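Local coordinates for protein Phthiocerol/phenolphthiocerol synthesis polyketide synthase type I PpsC (Mycobacterium tuberculosis, PDB 5NJI) that forms the dehydratase domain of a polyketide synthase that makes phthiocerol and phenolphthiocerol chains, and probably removes water from a beta-hydroxyacyl intermediate to give an enoyl thioester, at residues 54-59 with 223-228; 79-84 with 91-96. The protein carries 1 engineered substitution. All coordinates share one frame; numbering follows the deposited sequence.

Contact 1 of 2, residues 54-59 with 223-228; sequences LLWLAD and MLHPVM
The first torsion of Trp-56, 36°, sets CG between the backbone N and the carbonyl carbon and carries the indole across to Val-227, whose CG2, anti to its own carbonyl carbon, is held out to meet it. That methyl sits over the face of the five-membered ring, 3.6 Å from CG2 to the ring centroid and only 15° off the normal, a CH-pi contact. Its closest ring atom is CD2, at 3.5 Å from Val-227 CG2. The other face of the indole is partly covered from within 54-59 by Leu-57 CD1, which lies toward the rim, so the ring is packed between the two methyls. Farther along the indole, Pro-226 crosses it at about a right angle: Trp-56 CH2 is 3.9 Å from Pro-226 CB. At the pyrrole end His-225 CE1 comes to 4.0 Å from Trp-56 NE1, the two rings being turned obliquely at 36°.

His-225 and Pro-226 open helix 226-234 with the His-Pro pair of the HPxxxD motif, as in related polyketide synthase dehydratases, where the aspartate of this motif, further along the helix, is regarded as catalytic. His-225 is the N-cap, its ND1 accepting from Val-227 N at 3.2 Å with the donor close to the imidazole plane. NE2 is bonded to Ala-215 O, which is consistent with a neutral imidazole carrying its proton there, and Phe-222 packs edge-to-face with the same ring. On the opposing segment a type II' turn from Leu-54 to Leu-57, closed by Leu-57 N to Leu-54 O, presents the tryptophan. The side chain of Pro-226 stands about 9 Å from the bound dodecenoyl-CoA, near the ligand but not touching it.

Contact 2 of 2, residues 79-84 with 91-96; sequences AAATDT and QPWMIS
Trp-93 and Thr-82 share the polar part of the contact: the indole NE1 donates to Thr-82 OG1 at 2.9 Å. The hydroxyl oxygen lies near the indole plane, at the ring edge, but the N-H...O angle of 131° makes the bond bent. With OG1 placed beside the backbone N of Thr-82 (chi1 -63°), the hydroxyl is also hydrogen-bonded to Leu-78 O, one turn back on the helix. As a carbonyl can only accept, the hydroxyl donates to Leu-78 O while accepting from NE1, so two bonds fix OG1, and the N-H of the buried indole finds its acceptor on a partly exposed residue.

Apolar packing is carried by Ala-81. Its CB stands over the face of the five-membered ring, 3.7 Å from the centroid and 17° off the normal, a CH-pi contact, with Trp-93 CE2 the nearest ring atom at 3.6 Å. Pro-92 CB covers the opposite face nearer the rim, so the helix and the residue just before the strand enclose the ring. Val-144 on strand 136-146 touches both Ala-81 and Trp-93.

Trp-93, at the start of strand 93-100, thus reaches from the strand to helix 70-84; the strand runs antiparallel between strands 136-146 and 262-272. A helix packed against a curved antiparallel sheet is the hallmark of the hotdog fold, present in double form in polyketide synthase dehydratases.

The two contacts have centres about 18 Å apart and follow one another in the order 54-59, 79-84, 91-96, 223-228, so both segments of contact 2 fall between those of contact 1. Contact 1 joins a loop ahead of strand 60-62 to the start of helix 226-234, and with it the sequence ranges 29-130 and 155-322; contact 2, between helix 70-84 and strand 93-100, lies wholly in the first, consistent with a double-hotdog dehydratase. They meet through residues 223-228, which connect the two sites: Met-223 O and Gln-91 NE2 are 3.1 Å apart, a probable hydrogen bond, and Met-223 CE packs on Thr-82 and Pro-92.

Contact 1 of 2, residues 54-59 with 223-228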
ATOM      1  N   LEU A  54     -10.017 -10.576  10.405  1.00 22.55           N
ATOM      2  CA  LEU A  54     -10.812  -9.874   9.385  1.00 22.43           C
ATOM      3  C   LEU A  54     -10.120 -10.176   8.032  1.00 22.81           C
ATOM      4  O   LEU A  54      -8.988  -9.922   7.967  1.00 19.89           O
ATOM      5  CB  LEU A  54     -10.846  -8.315   9.555  1.00 18.72           C
ATOM      6  CG  LEU A  54     -11.542  -7.525   8.455  1.00 20.00           C
ATOM      7  CD1 LEU A  54     -12.995  -7.924   8.315  1.00 25.11           C
ATOM      8  CD2 LEU A  54     -11.398  -6.027   8.673  1.00 20.59           C
ATOM      9  N   LEU A  55     -10.796 -10.769   7.057  1.00 20.32           N
ATOM     10  CA  LEU A  55     -10.285 -10.947   5.699  1.00 21.23           C
ATOM     11  C   LEU A  55      -8.830 -11.501   5.770  1.00 20.91           C
ATOM     12  O   LEU A  55      -8.622 -12.315   6.565  1.00 22.76           O
ATOM     13  CB  LEU A  55     -10.510  -9.619   4.916  1.00 18.88           C
ATOM     14  CG  LEU A  55     -11.926  -9.103   4.654  1.00 24.40           C
ATOM     15  CD1 LEU A  55     -11.916  -7.791   3.907  1.00 26.38           C
ATOM     16  CD2 LEU A  55     -12.756 -10.165   3.942  1.00 25.79           C
ATOM     17  N   TRP A  56      -7.842 -10.911   5.062  1.00 16.54           N
ATOM     18  CA  TRP A  56      -6.418 -11.339   4.986  1.00 15.00           C
ATOM     19  C   TRP A  56      -5.431 -10.616   6.009  1.00 14.78           C
ATOM     20  O   TRP A  56      -4.330 -10.773   5.913  1.00 17.34           O
ATOM     21  CB  TRP A  56      -5.890 -11.052   3.530  1.00 15.73           C
ATOM     22  CG  TRP A  56      -6.514  -9.732   2.985  1.00 14.61           C
ATOM     23  CD1 TRP A  56      -7.534  -9.624   2.146  1.00 17.18           C
ATOM     24  CD2 TRP A  56      -6.156  -8.397   3.341  1.00 12.82           C
ATOM     25  NE1 TRP A  56      -7.828  -8.336   1.909  1.00 17.55           N
ATOM     26  CE2 TRP A  56      -6.996  -7.547   2.633  1.00 15.71           C
ATOM     27  CE3 TRP A  56      -5.194  -7.842   4.156  1.00 14.88           C
ATOM     28  CZ2 TRP A  56      -6.899  -6.195   2.728  1.00 18.61           C
ATOM     29  CZ3 TRP A  56      -5.111  -6.518   4.250  1.00 14.95           C
ATOM     30  CH2 TRP A  56      -5.957  -5.708   3.558  1.00 18.20           C
ATOM     31  N   LEU A  57      -5.956  -9.916   7.001  1.00 15.03           N
ATOM     32  CA  LEU A  57      -5.125  -9.036   7.858  1.00 16.20           C
ATOM     33  C   LEU A  57      -4.102  -9.973   8.623  1.00 15.07           C
ATOM     34  O   LEU A  57      -3.020  -9.582   8.901  1.00 14.55           O
ATOM     35  CB  LEU A  57      -5.931  -8.134   8.876  1.00 15.11           C
ATOM     36  CG  LEU A  57      -6.579  -6.838   8.305  1.00 21.44           C
ATOM     37  CD1 LEU A  57      -7.518  -7.078   7.143  1.00 23.28           C
ATOM     38  CD2 LEU A  57      -7.202  -5.974   9.397  1.00 22.13           C
ATOM     39  N   ALA A  58      -4.568 -11.130   9.095  1.00 15.34           N
ATOM     40  CA  ALA A  58      -3.644 -12.051   9.793  1.00 17.87           C
ATOM     41  C   ALA A  58      -2.367 -12.431   9.006  1.00 17.92           C
ATOM     42  O   ALA A  58      -1.418 -12.885   9.574  1.00 21.16           O
ATOM     43  CB  ALA A  58      -4.322 -13.379  10.300  1.00 19.28           C
ATOM     44  N   ASP A  59      -2.397 -12.262   7.694  1.00 14.55           N
ATOM     45  CA  ASP A  59      -1.262 -12.652   6.880  1.00 15.45           C
ATOM     46  C   ASP A  59      -0.224 -11.545   6.729  1.00 18.75           C
ATOM     47  O   ASP A  59       0.768 -11.743   6.013  1.00 19.44           O
ATOM     48  CB  ASP A  59      -1.753 -13.116   5.510  1.00 15.36           C
ATOM     49  CG  ASP A  59      -2.252 -14.560   5.514  1.00 20.86           C
ATOM     50  OD1 ASP A  59      -2.342 -15.184   6.601  1.00 23.98           O
ATOM     51  OD2 ASP A  59      -2.532 -15.090   4.425  1.00 21.88           O
ATOM     52  N   MET A 223     -10.876   0.636  -3.760  1.00 22.70           N
ATOM     53  CA  MET A 223     -10.467   1.532  -4.823  1.00 23.53           C
ATOM     54  C   MET A 223      -9.091   0.979  -5.316  1.00 24.83           C
ATOM     55  O   MET A 223      -8.843   0.806  -6.487  1.00 25.96           O
ATOM     56  CB  MET A 223     -10.281   3.008  -4.401  1.00 23.51           C
ATOM     57  CG  MET A 223     -11.511   3.729  -3.913  1.00 27.89           C
ATOM     58  SD  MET A 223     -12.594   3.979  -5.282  1.00 34.07           S
ATOM     59  CE  MET A 223     -11.628   5.113  -6.224  1.00 39.74           C
ATOM     60  N   LEU A 224      -8.333   0.563  -4.400  0.50 18.27           N
ATOM     61  CA  LEU A 224      -6.939   0.099  -4.588  0.50 22.72           C
ATOM     62  C   LEU A 224      -6.737  -1.118  -3.684  0.50 28.60           C
ATOM     63  O   LEU A 224      -7.084  -1.039  -2.592  0.50 28.25           O
ATOM     64  CB  LEU A 224      -5.935   1.254  -4.154  0.50 26.78           C
ATOM     65  CG  LEU A 224      -4.402   1.225  -4.226  0.50 30.93           C
ATOM     66  CD1 LEU A 224      -3.927   0.939  -5.643  0.50 29.01           C
ATOM     67  CD2 LEU A 224      -3.711   2.487  -3.679  0.50 25.46           C
ATOM     68  N   HIS A 225      -6.577  -2.218  -4.164  1.00 18.32           N
ATOM     69  CA  HIS A 225      -6.500  -3.452  -3.378  1.00 17.06           C
ATOM     70  C   HIS A 225      -5.158  -3.422  -2.571  1.00 17.83           C
ATOM     71  O   HIS A 225      -4.168  -3.502  -3.148  1.00 15.17           O
ATOM     72  CB  HIS A 225      -6.595  -4.759  -4.246  1.00 16.47           C
ATOM     73  CG  HIS A 225      -6.915  -5.994  -3.454  1.00 15.21           C
ATOM     74  ND1 HIS A 225      -6.247  -6.332  -2.309  1.00 20.32           N
ATOM     75  CD2 HIS A 225      -7.873  -6.942  -3.609  1.00 18.05           C
ATOM     76  CE1 HIS A 225      -6.769  -7.428  -1.802  1.00 21.18           C
ATOM     77  NE2 HIS A 225      -7.752  -7.820  -2.574  1.00 20.58           N
ATOM     78  N   PRO A 226      -5.201  -3.321  -1.250  1.00 12.14           N
ATOM     79  CA  PRO A 226      -3.989  -3.204  -0.477  1.00 14.54           C
ATOM     80  C   PRO A 226      -2.987  -4.380  -0.659  1.00 13.71           C
ATOM     81  O   PRO A 226      -1.835  -4.238  -0.616  1.00 16.55           O
ATOM     82  CB  PRO A 226      -4.495  -3.157   0.987  1.00 15.53           C
ATOM     83  CG  PRO A 226      -5.865  -2.758   0.907  1.00 19.14           C
ATOM     84  CD  PRO A 226      -6.398  -3.159  -0.415  1.00 14.39           C
ATOM     85  N   VAL A 227      -3.531  -5.572  -0.797  1.00 13.69           N
ATOM     86  CA  VAL A 227      -2.614  -6.736  -0.842  1.00 13.92           C
ATOM     87  C   VAL A 227      -1.845  -6.676  -2.147  1.00 15.73           C
ATOM     88  O   VAL A 227      -0.719  -6.896  -2.269  1.00 16.40           O
ATOM     89  CB  VAL A 227      -3.335  -8.127  -0.750  1.00 15.69           C
ATOM     90  CG1 VAL A 227      -2.385  -9.259  -0.865  1.00 20.06           C
ATOM     91  CG2 VAL A 227      -4.203  -8.160   0.490  1.00 15.39           C
ATOM     92  N   MET A 228      -2.567  -6.347  -3.202  1.00 14.41           N
ATOM     93  CA  MET A 228      -1.918  -6.107  -4.504  0.51 16.51           C
ATOM     94  C   MET A 228      -0.697  -4.920  -4.683  1.00 17.53           C
ATOM     95  O   MET A 228       0.349  -5.078  -5.082  1.00 17.03           O
ATOM     96  CB  MET A 228      -2.878  -5.935  -5.733  0.51 15.78           C
ATOM     97  CG  MET A 228      -2.236  -6.127  -7.068  0.51 19.22           C
ATOM     98  SD  MET A 228      -2.068  -7.929  -7.296  0.51 26.57           S
ATOM     99  CE  MET A 228      -1.845  -8.158  -9.016  0.51 20.19           C
TER

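Contact 2 of 2, residues 79-84 with 91-96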
ATOM      1  N   ALA A  79     -10.664   5.583  -0.403  1.00 16.93           N
ATOM      2  CA  ALA A  79     -12.056   5.251  -0.166  1.00 16.95           C
ATOM      3  C   ALA A  79     -12.775   6.369   0.574  1.00 16.63           C
ATOM      4  O   ALA A  79     -13.967   6.586   0.340  1.00 18.02           O
ATOM      5  CB  ALA A  79     -12.167   3.953   0.632  1.00 18.65           C
ATOM      6  N   ALA A  80     -12.077   7.070   1.465  1.00 16.63           N
ATOM      7  CA  ALA A  80     -12.687   8.185   2.178  1.00 17.12           C
ATOM      8  C   ALA A  80     -13.085   9.297   1.217  1.00 15.38           C
ATOM      9  O   ALA A  80     -14.217   9.792   1.264  1.00 17.25           O
ATOM     10  CB  ALA A  80     -11.740   8.715   3.259  1.00 14.85           C
ATOM     11  N   ALA A  81     -12.171   9.694   0.327  1.00 16.22           N
ATOM     12  CA  ALA A  81     -12.508  10.711  -0.668  1.00 19.78           C
ATOM     13  C   ALA A  81     -13.673  10.265  -1.537  1.00 20.40           C
ATOM     14  O   ALA A  81     -14.585  11.045  -1.819  1.00 22.28           O
ATOM     15  CB  ALA A  81     -11.287  11.029  -1.541  1.00 18.43           C
ATOM     16  N   THR A  82     -13.651   9.013  -1.985  1.00 19.43           N
ATOM     17  CA  THR A  82     -14.705   8.496  -2.844  1.00 20.45           C
ATOM     18  C   THR A  82     -16.055   8.458  -2.134  1.00 22.71           C
ATOM     19  O   THR A  82     -17.096   8.715  -2.758  1.00 23.64           O
ATOM     20  CB  THR A  82     -14.291   7.107  -3.345  1.00 23.57           C
ATOM     21  OG1 THR A  82     -13.112   7.242  -4.136  1.00 24.78           O
ATOM     22  CG2 THR A  82     -15.382   6.465  -4.189  1.00 25.48           C
ATOM     23  N   ASP A  83     -16.067   8.181  -0.830  1.00 20.75           N
ATOM     24  CA  ASP A  83     -17.323   8.176  -0.100  1.00 23.81           C
ATOM     25  C   ASP A  83     -17.835   9.578   0.171  1.00 31.56           C
ATOM     26  O   ASP A  83     -19.030   9.748   0.429  1.00 37.30           O
ATOM     27  CB  ASP A  83     -17.150   7.415   1.217  1.00 20.33           C
ATOM     28  CG  ASP A  83     -18.455   7.215   1.957  1.00 27.02           C
ATOM     29  OD1 ASP A  83     -19.419   6.686   1.348  1.00 26.14           O
ATOM     30  OD2 ASP A  83     -18.512   7.575   3.156  1.00 26.66           O
ATOM     31  N   THR A  84     -16.970  10.582   0.096  1.00 22.69           N
ATOM     32  CA  THR A  84     -17.342  11.948   0.432  1.00 20.72           C
ATOM     33  C   THR A  84     -17.800  12.742  -0.782  1.00 23.27           C
ATOM     34  O   THR A  84     -18.748  13.531  -0.692  1.00 28.22           O
ATOM     35  CB  THR A  84     -16.161  12.662   1.088  1.00 20.05           C
ATOM     36  OG1 THR A  84     -15.713  11.914   2.231  1.00 20.28           O
ATOM     37  CG2 THR A  84     -16.542  14.064   1.539  1.00 23.66           C
ATOM     38  N   GLN A  91     -11.353   6.089 -11.205  1.00 28.90           N
ATOM     39  CA  GLN A  91     -10.210   6.389 -10.344  1.00 22.54           C
ATOM     40  C   GLN A  91     -10.049   7.908 -10.328  1.00 22.17           C
ATOM     41  O   GLN A  91      -9.168   8.478 -10.988  1.00 24.74           O
ATOM     42  CB  GLN A  91      -8.950   5.667 -10.828  1.00 27.38           C
ATOM     43  CG  GLN A  91      -9.024   4.151 -10.697  1.00 26.07           C
ATOM     44  CD  GLN A  91      -9.128   3.683  -9.238  1.00 26.86           C
ATOM     45  OE1 GLN A  91      -8.813   4.431  -8.304  1.00 25.08           O
ATOM     46  NE2 GLN A  91      -9.566   2.445  -9.045  1.00 33.96           N
ATOM     47  N   PRO A  92     -10.880   8.599  -9.542  1.00 24.08           N
ATOM     48  CA  PRO A  92     -10.869  10.070  -9.551  1.00 24.36           C
ATOM     49  C   PRO A  92      -9.688  10.706  -8.859  1.00 20.52           C
ATOM     50  O   PRO A  92      -9.491  11.918  -9.030  1.00 23.36           O
ATOM     51  CB  PRO A  92     -12.157  10.437  -8.804  1.00 26.33           C
ATOM     52  CG  PRO A  92     -12.927   9.211  -8.667  1.00 29.06           C
ATOM     53  CD  PRO A  92     -11.987   8.064  -8.736  1.00 23.43           C
ATOM     54  N   TRP A  93      -8.911   9.949  -8.070  1.00 21.51           N
ATOM     55  CA  TRP A  93      -8.005  10.515  -7.084  1.00 23.03           C
ATOM     56  C   TRP A  93      -6.589  10.006  -7.282  1.00 28.64           C
ATOM     57  O   TRP A  93      -6.362   8.925  -7.822  1.00 24.88           O
ATOM     58  CB  TRP A  93      -8.411  10.146  -5.645  1.00 20.60           C
ATOM     59  CG  TRP A  93      -9.863  10.261  -5.391  1.00 21.97           C
ATOM     60  CD1 TRP A  93     -10.750   9.249  -5.245  1.00 31.16           C
ATOM     61  CD2 TRP A  93     -10.603  11.470  -5.272  1.00 21.92           C
ATOM     62  NE1 TRP A  93     -12.009   9.753  -5.042  1.00 27.34           N
ATOM     63  CE2 TRP A  93     -11.944  11.117  -5.055  1.00 23.70           C
ATOM     64  CE3 TRP A  93     -10.259  12.819  -5.330  1.00 22.46           C
ATOM     65  CZ2 TRP A  93     -12.942  12.067  -4.902  1.00 28.41           C
ATOM     66  CZ3 TRP A  93     -11.244  13.761  -5.182  1.00 30.79           C
ATOM     67  CH2 TRP A  93     -12.569  13.385  -4.969  1.00 31.37           C
ATOM     68  N   MET A  94      -5.651  10.793  -6.779  1.00 21.05           N
ATOM     69  CA  MET A  94      -4.286  10.367  -6.529  1.00 17.75           C
ATOM     70  C   MET A  94      -3.953  10.690  -5.080  1.00 19.96           C
ATOM     71  O   MET A  94      -4.617  11.504  -4.441  1.00 20.56           O
ATOM     72  CB  MET A  94      -3.295  11.059  -7.478  1.00 20.03           C
ATOM     73  CG  MET A  94      -3.093  12.558  -7.189  1.00 21.30           C
ATOM     74  SD  MET A  94      -1.971  13.278  -8.416  1.00 31.05           S
ATOM     75  CE  MET A  94      -0.402  13.010  -7.593  1.00 52.71           C
ATOM     76  N   ILE A  95      -2.932  10.040  -4.546  1.00 18.40           N
ATOM     77  CA  ILE A  95      -2.407  10.401  -3.241  1.00 17.70           C
ATOM     78  C   ILE A  95      -1.163  11.243  -3.453  1.00 19.91           C
ATOM     79  O   ILE A  95      -0.131  10.741  -3.912  1.00 21.31           O
ATOM     80  CB  ILE A  95      -2.096   9.175  -2.382  1.00 18.69           C
ATOM     81  CG1 ILE A  95      -3.363   8.332  -2.233  1.00 22.03           C
ATOM     82  CG2 ILE A  95      -1.588   9.639  -1.021  1.00 20.88           C
ATOM     83  CD1 ILE A  95      -3.146   6.990  -1.548  1.00 21.42           C
ATOM     84  N   SER A  96      -1.251  12.521  -3.093  1.00 17.93           N
ATOM     85  CA  SER A  96      -0.086  13.392  -3.197  1.00 18.56           C
ATOM     86  C   SER A  96       0.983  13.010  -2.190  1.00 15.58           C
ATOM     87  O   SER A  96       2.176  12.956  -2.523  1.00 21.17           O
ATOM     88  CB  SER A  96      -0.495  14.856  -2.987  1.00 28.11           C
ATOM     89  OG  SER A  96      -1.463  15.244  -3.931  1.00 34.46           O
TER